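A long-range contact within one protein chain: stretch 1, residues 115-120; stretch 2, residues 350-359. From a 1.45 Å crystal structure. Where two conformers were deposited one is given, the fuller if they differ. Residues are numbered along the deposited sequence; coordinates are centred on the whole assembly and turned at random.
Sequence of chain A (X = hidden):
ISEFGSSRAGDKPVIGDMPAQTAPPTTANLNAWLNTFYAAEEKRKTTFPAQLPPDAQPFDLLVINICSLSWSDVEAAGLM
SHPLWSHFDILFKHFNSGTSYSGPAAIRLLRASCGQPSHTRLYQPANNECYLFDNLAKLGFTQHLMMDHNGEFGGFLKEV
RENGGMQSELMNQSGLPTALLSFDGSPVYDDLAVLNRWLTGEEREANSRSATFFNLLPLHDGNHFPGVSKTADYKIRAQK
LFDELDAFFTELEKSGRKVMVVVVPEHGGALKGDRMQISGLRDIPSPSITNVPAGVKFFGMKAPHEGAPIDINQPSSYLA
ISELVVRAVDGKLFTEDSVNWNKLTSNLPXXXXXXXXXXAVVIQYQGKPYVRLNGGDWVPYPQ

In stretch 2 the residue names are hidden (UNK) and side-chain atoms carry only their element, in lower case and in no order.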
# COMPACT_ATOMS: atom_id res chain seq x y z
N GLY A 115 -13.95 0.01 0.64
CA GLY A 115 -13.56 -0.78 1.78
C GLY A 115 -13.07 -2.19 1.42
O GLY A 115 -13.13 -2.65 0.26
N GLN A 116 -12.52 -2.84 2.41
CA GLN A 116 -11.81 -4.10 2.20
C GLN A 116 -12.75 -5.26 1.84
O GLN A 116 -13.64 -5.57 2.64
CB GLN A 116 -11.10 -4.43 3.51
CG GLN A 116 -10.26 -5.70 3.38
CD GLN A 116 -9.29 -5.91 4.52
OE1 GLN A 116 -8.69 -4.96 5.00
NE2 GLN A 116 -9.08 -7.14 4.91
N PRO A 117 -12.50 -5.94 0.71
CA PRO A 117 -13.31 -7.11 0.36
C PRO A 117 -12.74 -8.42 0.88
O PRO A 117 -11.54 -8.53 1.17
CB PRO A 117 -13.21 -7.15 -1.16
CG PRO A 117 -11.86 -6.57 -1.48
CD PRO A 117 -11.64 -5.51 -0.42
N SER A 118 -13.58 -9.44 0.94
CA SER A 118 -13.08 -10.82 1.10
C SER A 118 -12.19 -11.19 -0.07
O SER A 118 -12.24 -10.56 -1.15
CB SER A 118 -14.26 -11.80 1.19
OG SER A 118 -14.96 -11.79 -0.05
N HIS A 119 -11.38 -12.23 0.13
CA HIS A 119 -10.54 -12.70 -0.93
C HIS A 119 -11.36 -13.09 -2.19
O HIS A 119 -10.95 -12.75 -3.30
CB HIS A 119 -9.67 -13.85 -0.44
CG HIS A 119 -8.71 -14.33 -1.47
ND1 HIS A 119 -7.46 -13.77 -1.64
CD2 HIS A 119 -8.83 -15.30 -2.41
CE1 HIS A 119 -6.83 -14.41 -2.62
NE2 HIS A 119 -7.64 -15.34 -3.10
N THR A 120 -12.47 -13.80 -1.97
CA THR A 120 -13.37 -14.20 -3.05
C THR A 120 -13.75 -12.99 -3.92
O THR A 120 -13.62 -13.05 -5.16
CB THR A 120 -14.64 -14.91 -2.51
OG1 THR A 120 -14.28 -16.01 -1.66
CG2 THR A 120 -15.50 -15.43 -3.65
N UNK A 350 -9.92 4.31 9.50
CA UNK A 350 -9.24 3.20 10.20
C UNK A 350 -9.85 1.92 9.69
O UNK A 350 -11.04 1.89 9.32
n UNK A 350 -9.38 5.87 14.26
o UNK A 350 -8.83 3.71 14.50
c UNK A 350 -9.06 4.66 13.78
c UNK A 350 -9.45 3.25 11.72
c UNK A 350 -8.91 4.56 12.29
N UNK A 351 -9.05 0.86 9.67
CA UNK A 351 -9.49 -0.43 9.16
C UNK A 351 -8.92 -1.48 10.08
O UNK A 351 -7.71 -1.46 10.40
o UNK A 351 -9.40 0.43 6.88
c UNK A 351 -8.97 -0.66 7.72
c UNK A 351 -9.52 -1.98 7.15
N UNK A 352 -9.76 -2.40 10.53
CA UNK A 352 -9.28 -3.50 11.37
C UNK A 352 -8.27 -4.35 10.56
O UNK A 352 -8.41 -4.47 9.32
c UNK A 352 -10.45 -4.36 11.87
N UNK A 353 -7.27 -4.92 11.26
CA UNK A 353 -6.24 -5.74 10.57
C UNK A 353 -6.73 -7.15 10.29
O UNK A 353 -6.52 -8.06 11.05
c UNK A 353 -5.07 -5.72 11.55
c UNK A 353 -5.74 -5.63 12.87
c UNK A 353 -6.88 -4.65 12.66
N UNK A 354 -7.43 -7.27 9.20
CA UNK A 354 -7.93 -8.55 8.71
C UNK A 354 -7.13 -8.87 7.46
O UNK A 354 -6.96 -8.01 6.59
c UNK A 354 -9.42 -8.43 8.34
c UNK A 354 -10.23 -8.08 9.60
c UNK A 354 -9.92 -9.70 7.65
N UNK A 355 -6.63 -10.10 7.36
CA UNK A 355 -5.83 -10.47 6.20
C UNK A 355 -6.28 -11.82 5.68
O UNK A 355 -6.69 -12.69 6.47
c UNK A 355 -4.34 -10.56 6.56
o UNK A 355 -3.90 -9.31 7.06
N UNK A 356 -6.21 -11.99 4.37
CA UNK A 356 -6.68 -13.23 3.76
C UNK A 356 -5.89 -13.63 2.59
O UNK A 356 -5.38 -12.79 1.84
o UNK A 356 -11.25 -11.74 4.12
c UNK A 356 -9.09 -12.46 4.10
c UNK A 356 -10.51 -12.56 3.58
c UNK A 356 -8.11 -13.07 3.19
o UNK A 356 -10.87 -13.44 2.72
N UNK A 357 -5.79 -14.95 2.43
CA UNK A 357 -5.43 -15.56 1.14
C UNK A 357 -6.62 -16.49 0.81
O UNK A 357 -7.55 -16.58 1.61
c UNK A 357 -4.10 -16.32 1.24
o UNK A 357 -2.85 -14.25 1.39
n UNK A 357 -1.99 -16.05 2.39
c UNK A 357 -2.93 -15.44 1.70
N UNK A 358 -6.60 -17.20 -0.31
CA UNK A 358 -7.74 -18.07 -0.70
C UNK A 358 -8.19 -18.99 0.41
O UNK A 358 -9.39 -19.20 0.61
c UNK A 358 -7.43 -18.88 -1.95
N UNK A 359 -7.23 -19.47 1.19
CA UNK A 359 -7.54 -20.54 2.12
C UNK A 359 -7.55 -20.18 3.59
O UNK A 359 -7.82 -21.02 4.44
c UNK A 359 -6.53 -21.67 1.90
n UNK A 359 -7.42 -23.46 0.56
o UNK A 359 -6.08 -21.96 -0.46
c UNK A 359 -6.68 -22.36 0.56
O HOH W 1 -6.83 -4.56 6.97
O HOH W 2 -10.84 -9.15 3.89
O HOH W 3 -6.72 -11.47 -0.19
O HOH W 4 -12.97 -15.25 0.70

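Position 350 carries three carbons in an unbranched run, the last bonded to one oxygen and one nitrogen. That carboxamide after two methylenes is glutamine, and the side chain of Gln-350 is out of reach of stretch 1.

At position 351 one carbon bears an oxygen and a carbon, and the terminal carbon lies 3.8 Å from Gln-116 OE1. This is the branched hydroxyl side chain of threonine; the CA-to-CB bond of Thr-351 points toward stretch 1. Position 352 has a single carbon and is therefore alanine; Ala-352 contributes mainly its carbonyl. Position 353 has three carbons closing a ring onto the backbone N, which defines proline; the CA-to-CB bond of Pro-353 points away from stretch 1, and the residue makes no contact.

Position 354 shows one carbon carrying two others, with no heteroatom, and its CB packs 3.7 Å from Gln-116 NE2. By shape this is valine, the isosteric threonine being excluded by the elements. Val-354 N donates to Ala-352 O (3.0 Å).

Position 355 has one carbon then one oxygen: serine. The CA-to-CB bond of Ser-355 points away from stretch 1, and its hydroxyl is bonded elsewhere in the structure. Position 356 has three carbons, the third carrying two oxygens, one of them 2.9 Å from the backbone N of His-119. A carboxylate suits that donor, and the residue is glutamate, Glu-356, with OE1 as the acceptor.

Position 357 has two carbons, the second bearing one oxygen and one nitrogen, and its backbone C lies 3.8 Å from His-119 ND1. The residue is asparagine, and the CA-to-CB bond of Asn-357 points away from stretch 1. Position 358 has one carbon, and its CA approaches His-119 CD2 to 3.4 Å, over the same ring face as Asn-357 C; it is alanine, Ala-358. Position 359 repeats the two-carbon carboxamide pattern, giving Asn-359, whose CA-to-CB bond points away and which does not touch stretch 1.

The contact buries 352 Å² in total and rests on two direct hydrogen bonds. Gln-116, with chi1 and chi2 both t, extends its amide so that NE2 donates to Val-354 O (2.8 Å, 163°). Glu-356 reciprocates from stretch 2, its OE1 accepting from His-119 N (2.9 Å, 167°) beside Ser-118, which occupies the helix N-cap position. Water reinforces both: water 2 accepts from Gln-116 NE2 (2.9 Å) and donates to Pro-117 O (2.9 Å) and Glu-356 OE2 (2.6 Å), while water 3 lies 2.8 Å from His-119 ND1 and donates to Glu-356 O (2.8 Å). Each stretch thus sends a polar side chain to the other's backbone, and the His-119 ring completes the packing at the far end.

Stretch 2 (350-359) QTAPVSENAN
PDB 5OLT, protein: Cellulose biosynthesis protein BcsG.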